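Local structure of transcription regulator AmtR (5E57) at the interface of chains A and B. The protein is a TetR-family transcription regulator of nitrogen control, with a role in urea metabolism, that probably binds DNA through an N-terminal helix-turn-helix. Residues are numbered along the deposited sequence; one frame, centred on the assembly and turned at random. Chains: chain A/B, Transcription regulator AmtR.

Contact 1: the interface of chains A and B. Residues chain A 151, 154-155, 158, 180, 184; chain B 151, 154-155, 158, 177, 180, 184.
A:Leu155 and B:Leu155 meet across the two-fold axis of this TetR-family dimer, where helix 151-165 of one subunit packs on the same helix of the other; TetR-family regulators typically pair through helices of the C-terminal domain. Each of the two leucines has 50 Å² hidden by the partner chain, more than any other residue of the patch. The branch points and the CD2 methyls do the touching: CG of A:Leu155 lies 3.9 Å from CD2 of B:Leu155, and the reverse pairing is nearly the same. Both side chains set CG anti to the carbonyl carbon (chi1 -75° in A:Leu155), and they cross obliquely with their CD2 groups meeting at the centre.

One helical turn further on, A:Ser158 and B:Ser158 sit against the aliphatic starts of the opposing arginines. CB of A:Ser158 is 3.8 Å from CB of B:Arg154, and the twin pair repeats this spacing. The serine hydroxyl turns back to its own helix: at chi1 84°, OG stands between the backbone N and the carbonyl carbon, from where A:Ser158 OG donates to A:Leu155 O at 2.7 Å. The donor is tilted 18° from the carbonyl plane. This internal bond gives the hydroxyl a partner within its own chain, while its flank lies beside hydrocarbon of the other. No N or O pair bridges the subunits in this patch, consistent with cohesion by apolar packing.

At the other end, A:Val184 and B:Val184 run alongside each other in the same direction, with their CG1 methyls 3.6 Å apart. The CG1 methyl of A:Val184 also approaches B:Gly180 O at 3.6 Å, and B:Gly180, without a side chain, presents its backbone directly to the valine. A:Leu151 extends the apolar surface through CD2, 4.0 Å from CD1 of B:Ile177 on helix 173-183.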
ATOM      1  N   LEU A 151     -11.497  -1.594  -2.310  1.00 25.44           N
ATOM      2  CA  LEU A 151     -10.495  -0.982  -3.117  1.00 23.19           C
ATOM      3  C   LEU A 151     -10.375   0.532  -2.919  1.00 22.52           C
ATOM      4  O   LEU A 151      -9.267   1.041  -2.952  1.00 23.21           O
ATOM      5  CB  LEU A 151     -10.627  -1.377  -4.574  1.00 24.86           C
ATOM      6  CG  LEU A 151     -10.551  -2.910  -4.774  1.00 26.05           C
ATOM      7  CD1 LEU A 151     -10.661  -3.178  -6.243  1.00 28.34           C
ATOM      8  CD2 LEU A 151      -9.279  -3.535  -4.224  1.00 26.59           C
ATOM      9  N   ARG A 154      -7.994   0.879  -0.085  1.00 22.56           N
ATOM     10  CA  ARG A 154      -6.636   0.503  -0.492  1.00 23.64           C
ATOM     11  C   ARG A 154      -5.991   1.576  -1.382  1.00 22.14           C
ATOM     12  O   ARG A 154      -4.817   1.864  -1.210  1.00 23.43           O
ATOM     13  CB  ARG A 154      -6.657  -0.820  -1.195  1.00 22.88           C
ATOM     14  CG  ARG A 154      -7.205  -1.973  -0.377  1.00 25.22           C
ATOM     15  CD  ARG A 154      -6.366  -2.205   0.854  1.00 24.71           C
ATOM     16  NE  ARG A 154      -6.987  -3.124   1.799  1.00 25.50           N
ATOM     17  CZ  ARG A 154      -6.576  -3.314   3.056  1.00 25.35           C
ATOM     18  NH1 ARG A 154      -5.570  -2.654   3.557  1.00 26.55           N
ATOM     19  NH2 ARG A 154      -7.219  -4.145   3.844  1.00 27.55           N
ATOM     20  N   LEU A 155      -6.763   2.200  -2.265  1.00 20.74           N
ATOM     21  CA  LEU A 155      -6.289   3.328  -3.094  1.00 22.41           C
ATOM     22  C   LEU A 155      -5.885   4.512  -2.286  1.00 20.88           C
ATOM     23  O   LEU A 155      -4.827   5.113  -2.521  1.00 17.40           O
ATOM     24  CB  LEU A 155      -7.311   3.755  -4.152  1.00 23.52           C
ATOM     25  CG  LEU A 155      -7.348   2.773  -5.298  1.00 23.83           C
ATOM     26  CD1 LEU A 155      -8.645   2.868  -6.070  1.00 26.25           C
ATOM     27  CD2 LEU A 155      -6.165   3.028  -6.203  1.00 26.98           C
ATOM     28  N   SER A 158      -2.653   3.740  -0.631  1.00 15.59           N
ATOM     29  CA  SER A 158      -1.541   3.685  -1.576  1.00 16.97           C
ATOM     30  C   SER A 158      -0.724   4.951  -1.609  1.00 18.26           C
ATOM     31  O   SER A 158       0.443   4.961  -2.040  1.00 20.75           O
ATOM     32  CB  SER A 158      -1.989   3.289  -2.974  1.00 19.16           C
ATOM     33  OG  SER A 158      -2.456   4.381  -3.683  1.00 20.55           O
ATOM     34  N   GLY A 180     -10.061   7.317  -9.278  1.00 21.92           N
ATOM     35  CA  GLY A 180      -9.861   5.888  -9.309  1.00 21.72           C
ATOM     36  C   GLY A 180     -10.740   5.124  -8.354  1.00 22.05           C
ATOM     37  O   GLY A 180     -11.239   4.055  -8.703  1.00 22.12           O
ATOM     38  N   VAL A 184     -13.364   2.218  -9.764  1.00 19.96           N
ATOM     39  CA  VAL A 184     -13.240   0.783  -9.479  1.00 20.31           C
ATOM     40  C   VAL A 184     -14.553   0.271  -8.985  1.00 21.92           C
ATOM     41  O   VAL A 184     -14.772  -0.969  -8.984  1.00 26.34           O
ATOM     42  CB  VAL A 184     -12.182   0.364  -8.420  1.00 20.59           C
ATOM     43  CG1 VAL A 184     -10.827   0.624  -8.947  1.00 23.37           C
ATOM     44  CG2 VAL A 184     -12.368   1.084  -7.090  1.00 19.98           C
TER
ATOM     45  N   LEU B 151      -1.809   3.811 -11.179  1.00 23.27           N
ATOM     46  CA  LEU B 151      -2.682   3.215 -10.202  1.00 22.46           C
ATOM     47  C   LEU B 151      -2.751   1.690 -10.291  1.00 23.73           C
ATOM     48  O   LEU B 151      -2.973   1.026  -9.282  1.00 23.19           O
ATOM     49  CB  LEU B 151      -4.079   3.847 -10.282  1.00 23.87           C
ATOM     50  CG  LEU B 151      -4.209   5.327  -9.971  1.00 25.07           C
ATOM     51  CD1 LEU B 151      -5.709   5.682  -9.929  1.00 26.36           C
ATOM     52  CD2 LEU B 151      -3.545   5.685  -8.658  1.00 27.19           C
ATOM     53  N   ARG B 154      -0.179   0.418  -8.029  1.00 20.37           N
ATOM     54  CA  ARG B 154      -0.567   0.601  -6.610  1.00 21.04           C
ATOM     55  C   ARG B 154      -1.651  -0.393  -6.182  1.00 20.44           C
ATOM     56  O   ARG B 154      -1.649  -0.820  -5.060  1.00 20.77           O
ATOM     57  CB  ARG B 154      -1.044   1.987  -6.396  1.00 20.40           C
ATOM     58  CG  ARG B 154      -0.039   3.037  -6.784  1.00 23.13           C
ATOM     59  CD  ARG B 154       1.270   2.811  -6.017  1.00 23.76           C
ATOM     60  NE  ARG B 154       2.276   3.797  -6.411  1.00 24.17           N
ATOM     61  CZ  ARG B 154       3.498   3.810  -5.930  1.00 27.02           C
ATOM     62  NH1 ARG B 154       3.858   2.893  -5.057  1.00 30.20           N
ATOM     63  NH2 ARG B 154       4.374   4.727  -6.347  1.00 28.88           N
ATOM     64  N   LEU B 155      -2.548  -0.783  -7.089  1.00 20.89           N
ATOM     65  CA  LEU B 155      -3.597  -1.775  -6.785  1.00 21.77           C
ATOM     66  C   LEU B 155      -3.027  -3.152  -6.553  1.00 21.91           C
ATOM     67  O   LEU B 155      -3.423  -3.859  -5.633  1.00 22.48           O
ATOM     68  CB  LEU B 155      -4.702  -1.806  -7.879  1.00 21.87           C
ATOM     69  CG  LEU B 155      -5.679  -0.624  -7.754  1.00 22.78           C
ATOM     70  CD1 LEU B 155      -6.377  -0.255  -9.058  1.00 22.99           C
ATOM     71  CD2 LEU B 155      -6.735  -0.864  -6.671  1.00 24.20           C
ATOM     72  N   SER B 158      -1.276  -3.282  -3.307  1.00 17.53           N
ATOM     73  CA  SER B 158      -2.262  -3.165  -2.201  1.00 17.80           C
ATOM     74  C   SER B 158      -2.551  -4.517  -1.585  1.00 20.07           C
ATOM     75  O   SER B 158      -3.017  -4.582  -0.415  1.00 22.02           O
ATOM     76  CB  SER B 158      -3.566  -2.429  -2.619  1.00 18.20           C
ATOM     77  OG  SER B 158      -4.473  -3.272  -3.337  1.00 20.73           O
ATOM     78  N   ILE B 177      -8.436  -7.544  -8.114  1.00 25.14           N
ATOM     79  CA  ILE B 177      -7.464  -6.502  -8.453  1.00 26.65           C
ATOM     80  C   ILE B 177      -7.359  -6.250  -9.985  1.00 24.09           C
ATOM     81  O   ILE B 177      -7.209  -5.085 -10.452  1.00 25.28           O
ATOM     82  CB  ILE B 177      -6.074  -6.908  -7.949  1.00 27.86           C
ATOM     83  CG1 ILE B 177      -6.085  -7.067  -6.430  1.00 31.43           C
ATOM     84  CG2 ILE B 177      -5.044  -5.887  -8.409  1.00 28.58           C
ATOM     85  CD1 ILE B 177      -6.365  -5.807  -5.701  1.00 30.17           C
ATOM     86  N   GLY B 180     -10.124  -4.059 -11.142  1.00 22.57           N
ATOM     87  CA  GLY B 180     -10.047  -2.677 -10.679  1.00 21.16           C
ATOM     88  C   GLY B 180      -8.954  -1.943 -11.428  1.00 21.24           C
ATOM     89  O   GLY B 180      -9.071  -0.757 -11.710  1.00 24.86           O
ATOM     90  N   VAL B 184      -9.764   1.604 -13.559  1.00 27.81           N
ATOM     91  CA  VAL B 184      -9.216   2.947 -13.228  1.00 25.56           C
ATOM     92  C   VAL B 184      -8.702   3.656 -14.408  1.00 26.15           C
ATOM     93  O   VAL B 184      -8.532   4.895 -14.396  1.00 28.07           O
ATOM     94  CB  VAL B 184      -8.062   2.955 -12.180  1.00 26.27           C
ATOM     95  CG1 VAL B 184      -8.640   2.782 -10.795  1.00 27.81           C
ATOM     96  CG2 VAL B 184      -7.056   1.865 -12.479  1.00 26.24           C
TER

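Contact 2: the interface of chains A and B. Residues chain A 105, 108, 160, 164-165; chain B 108, 124.
A:Asp165 OD1 is the acceptor of a short hydrogen bond from B:Arg124 NH1, 2.6 Å long and part of a salt bridge between the two residues. This bond is fairly straight, with 161° at the hydrogen. The second carboxylate oxygen, A:Asp165 OD2, accepts from B:Arg124 NH2 at 2.7 Å, a more bent bond. The guanidinium thus presents its two terminal nitrogens end-on, one to each oxygen. NH2 uses the syn lone pair of OD2, while NH1 reaches the syn side of OD1 from out of the carboxylate plane. The fit is not coplanar: the carboxylate and guanidinium planes are turned 41° apart. OD1 lies almost in the guanidinium plane, whereas OD2 is tilted from it. The arginine reaches across with CG anti to its backbone N (chi1 178°) and an extended chain as far as NE, which carries the charged end over to the aspartate.

B:Leu108 supplies the apolar half of the patch, with 73 Å² hidden by chain A. Its two methyls have different neighbours. CD2 faces A:Ser164, 3.6 Å from its OG, a van der Waals contact with the hydroxyl. CD1 points to the short 3-10 helix of the other chain, 3.9 Å from CA of A:Ala105. The same methyl meets CD1 of A:Leu108 at 4.1 Å, the two leucines touching tip to tip.

In the fold, the leucines belong to 3-10 helix 103-108 of each chain, B:Arg124 to the long helix 118-142 of chain B, and A:Ser164 and A:Asp165 to the C-terminal end of helix 151-165 of chain A, so these segments come together at one flank of the dimer.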
ATOM      1  N   ALA A 105       3.555   4.630   6.740  1.00 21.13           N
ATOM      2  CA  ALA A 105       4.510   3.609   6.478  1.00 23.82           C
ATOM      3  C   ALA A 105       4.696   2.745   7.709  1.00 25.87           C
ATOM      4  O   ALA A 105       5.201   1.654   7.582  1.00 32.76           O
ATOM      5  CB  ALA A 105       5.858   4.203   6.108  1.00 25.19           C
ATOM      6  N   LEU A 108       2.606  -1.292   8.906  1.00 22.88           N
ATOM      7  CA  LEU A 108       3.004  -2.655   8.705  1.00 26.27           C
ATOM      8  C   LEU A 108       4.035  -3.214   9.712  1.00 29.10           C
ATOM      9  O   LEU A 108       4.406  -4.374   9.648  1.00 29.65           O
ATOM     10  CB  LEU A 108       3.580  -2.757   7.319  1.00 28.80           C
ATOM     11  CG  LEU A 108       2.589  -2.304   6.222  1.00 34.10           C
ATOM     12  CD1 LEU A 108       3.209  -2.580   4.836  1.00 36.47           C
ATOM     13  CD2 LEU A 108       1.196  -2.946   6.362  1.00 33.97           C
ATOM     14  N   ILE A 160       0.756   6.288   0.745  1.00 20.34           N
ATOM     15  CA  ILE A 160       1.855   5.963   1.638  1.00 22.65           C
ATOM     16  C   ILE A 160       2.994   5.323   0.814  1.00 20.46           C
ATOM     17  O   ILE A 160       4.137   5.768   0.905  1.00 19.80           O
ATOM     18  CB  ILE A 160       1.462   5.004   2.746  1.00 21.64           C
ATOM     19  CG1 ILE A 160       0.461   5.592   3.743  1.00 24.36           C
ATOM     20  CG2 ILE A 160       2.708   4.548   3.523  1.00 23.24           C
ATOM     21  CD1 ILE A 160      -0.393   4.485   4.399  1.00 28.02           C
ATOM     22  N   SER A 164       6.851   6.958  -0.351  1.00 22.14           N
ATOM     23  CA  SER A 164       8.007   6.206  -0.127  1.00 24.83           C
ATOM     24  C   SER A 164       8.839   6.147  -1.399  1.00 25.41           C
ATOM     25  O   SER A 164      10.050   6.199  -1.326  1.00 23.82           O
ATOM     26  CB  SER A 164       7.615   4.784   0.215  1.00 24.51           C
ATOM     27  OG  SER A 164       8.747   4.064   0.620  1.00 26.23           O
ATOM     28  N   ASP A 165       8.167   5.956  -2.523  1.00 22.33           N
ATOM     29  CA  ASP A 165       8.848   5.859  -3.822  1.00 24.61           C
ATOM     30  C   ASP A 165       9.333   7.237  -4.319  1.00 29.48           C
ATOM     31  O   ASP A 165      10.401   7.329  -4.921  1.00 28.56           O
ATOM     32  CB  ASP A 165       7.909   5.256  -4.856  1.00 23.20           C
ATOM     33  CG  ASP A 165       7.613   3.789  -4.609  1.00 24.56           C
ATOM     34  OD1 ASP A 165       8.392   3.190  -3.906  1.00 26.37           O
ATOM     35  OD2 ASP A 165       6.677   3.178  -5.200  1.00 22.52           O
TER
ATOM     36  N   LEU B 108       8.843  -1.161   2.752  1.00 22.40           N
ATOM     37  CA  LEU B 108       8.868   0.096   3.459  1.00 26.90           C
ATOM     38  C   LEU B 108       9.880   0.125   4.584  1.00 30.35           C
ATOM     39  O   LEU B 108       9.923   1.117   5.300  1.00 31.63           O
ATOM     40  CB  LEU B 108       7.501   0.427   4.046  1.00 28.84           C
ATOM     41  CG  LEU B 108       6.328   0.464   3.069  1.00 35.56           C
ATOM     42  CD1 LEU B 108       5.034   0.891   3.766  1.00 38.16           C
ATOM     43  CD2 LEU B 108       6.675   1.336   1.846  1.00 37.63           C
ATOM     44  N   ARG B 124      12.666  -2.600  -8.736  1.00 22.15           N
ATOM     45  CA  ARG B 124      11.268  -2.379  -8.430  1.00 21.93           C
ATOM     46  C   ARG B 124      10.759  -1.130  -9.202  1.00 23.91           C
ATOM     47  O   ARG B 124       9.647  -1.134  -9.752  1.00 22.26           O
ATOM     48  CB  ARG B 124      11.057  -2.237  -6.911  1.00 21.70           C
ATOM     49  CG  ARG B 124       9.618  -1.946  -6.567  1.00 22.75           C
ATOM     50  CD  ARG B 124       9.248  -2.044  -5.076  1.00 23.14           C
ATOM     51  NE  ARG B 124       7.993  -1.344  -4.892  1.00 20.66           N
ATOM     52  CZ  ARG B 124       7.921  -0.032  -4.690  1.00 20.71           C
ATOM     53  NH1 ARG B 124       9.040   0.693  -4.510  1.00 19.85           N
ATOM     54  NH2 ARG B 124       6.747   0.561  -4.616  1.00 21.37           N
TER

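The C-alpha centres of contact 1 and contact 2 are about 15 Å apart, and helix 151-165 runs through both. Its first turns supply the symmetric core of contact 1, while its last turns reach contact 2, where 3-10 helix 103-108 of both chains and helix 118-142 of the partner join in; helix 173-183 contributes to contact 1 instead. Contact 1 is apolar across the chains, whereas contact 2 adds an ionic pair at its side. Since the two-fold gives contact 2 a twin, such pairs would flank the central packing and could help fix the relative orientation of the subunits, and with it perhaps that of their DNA-binding domains.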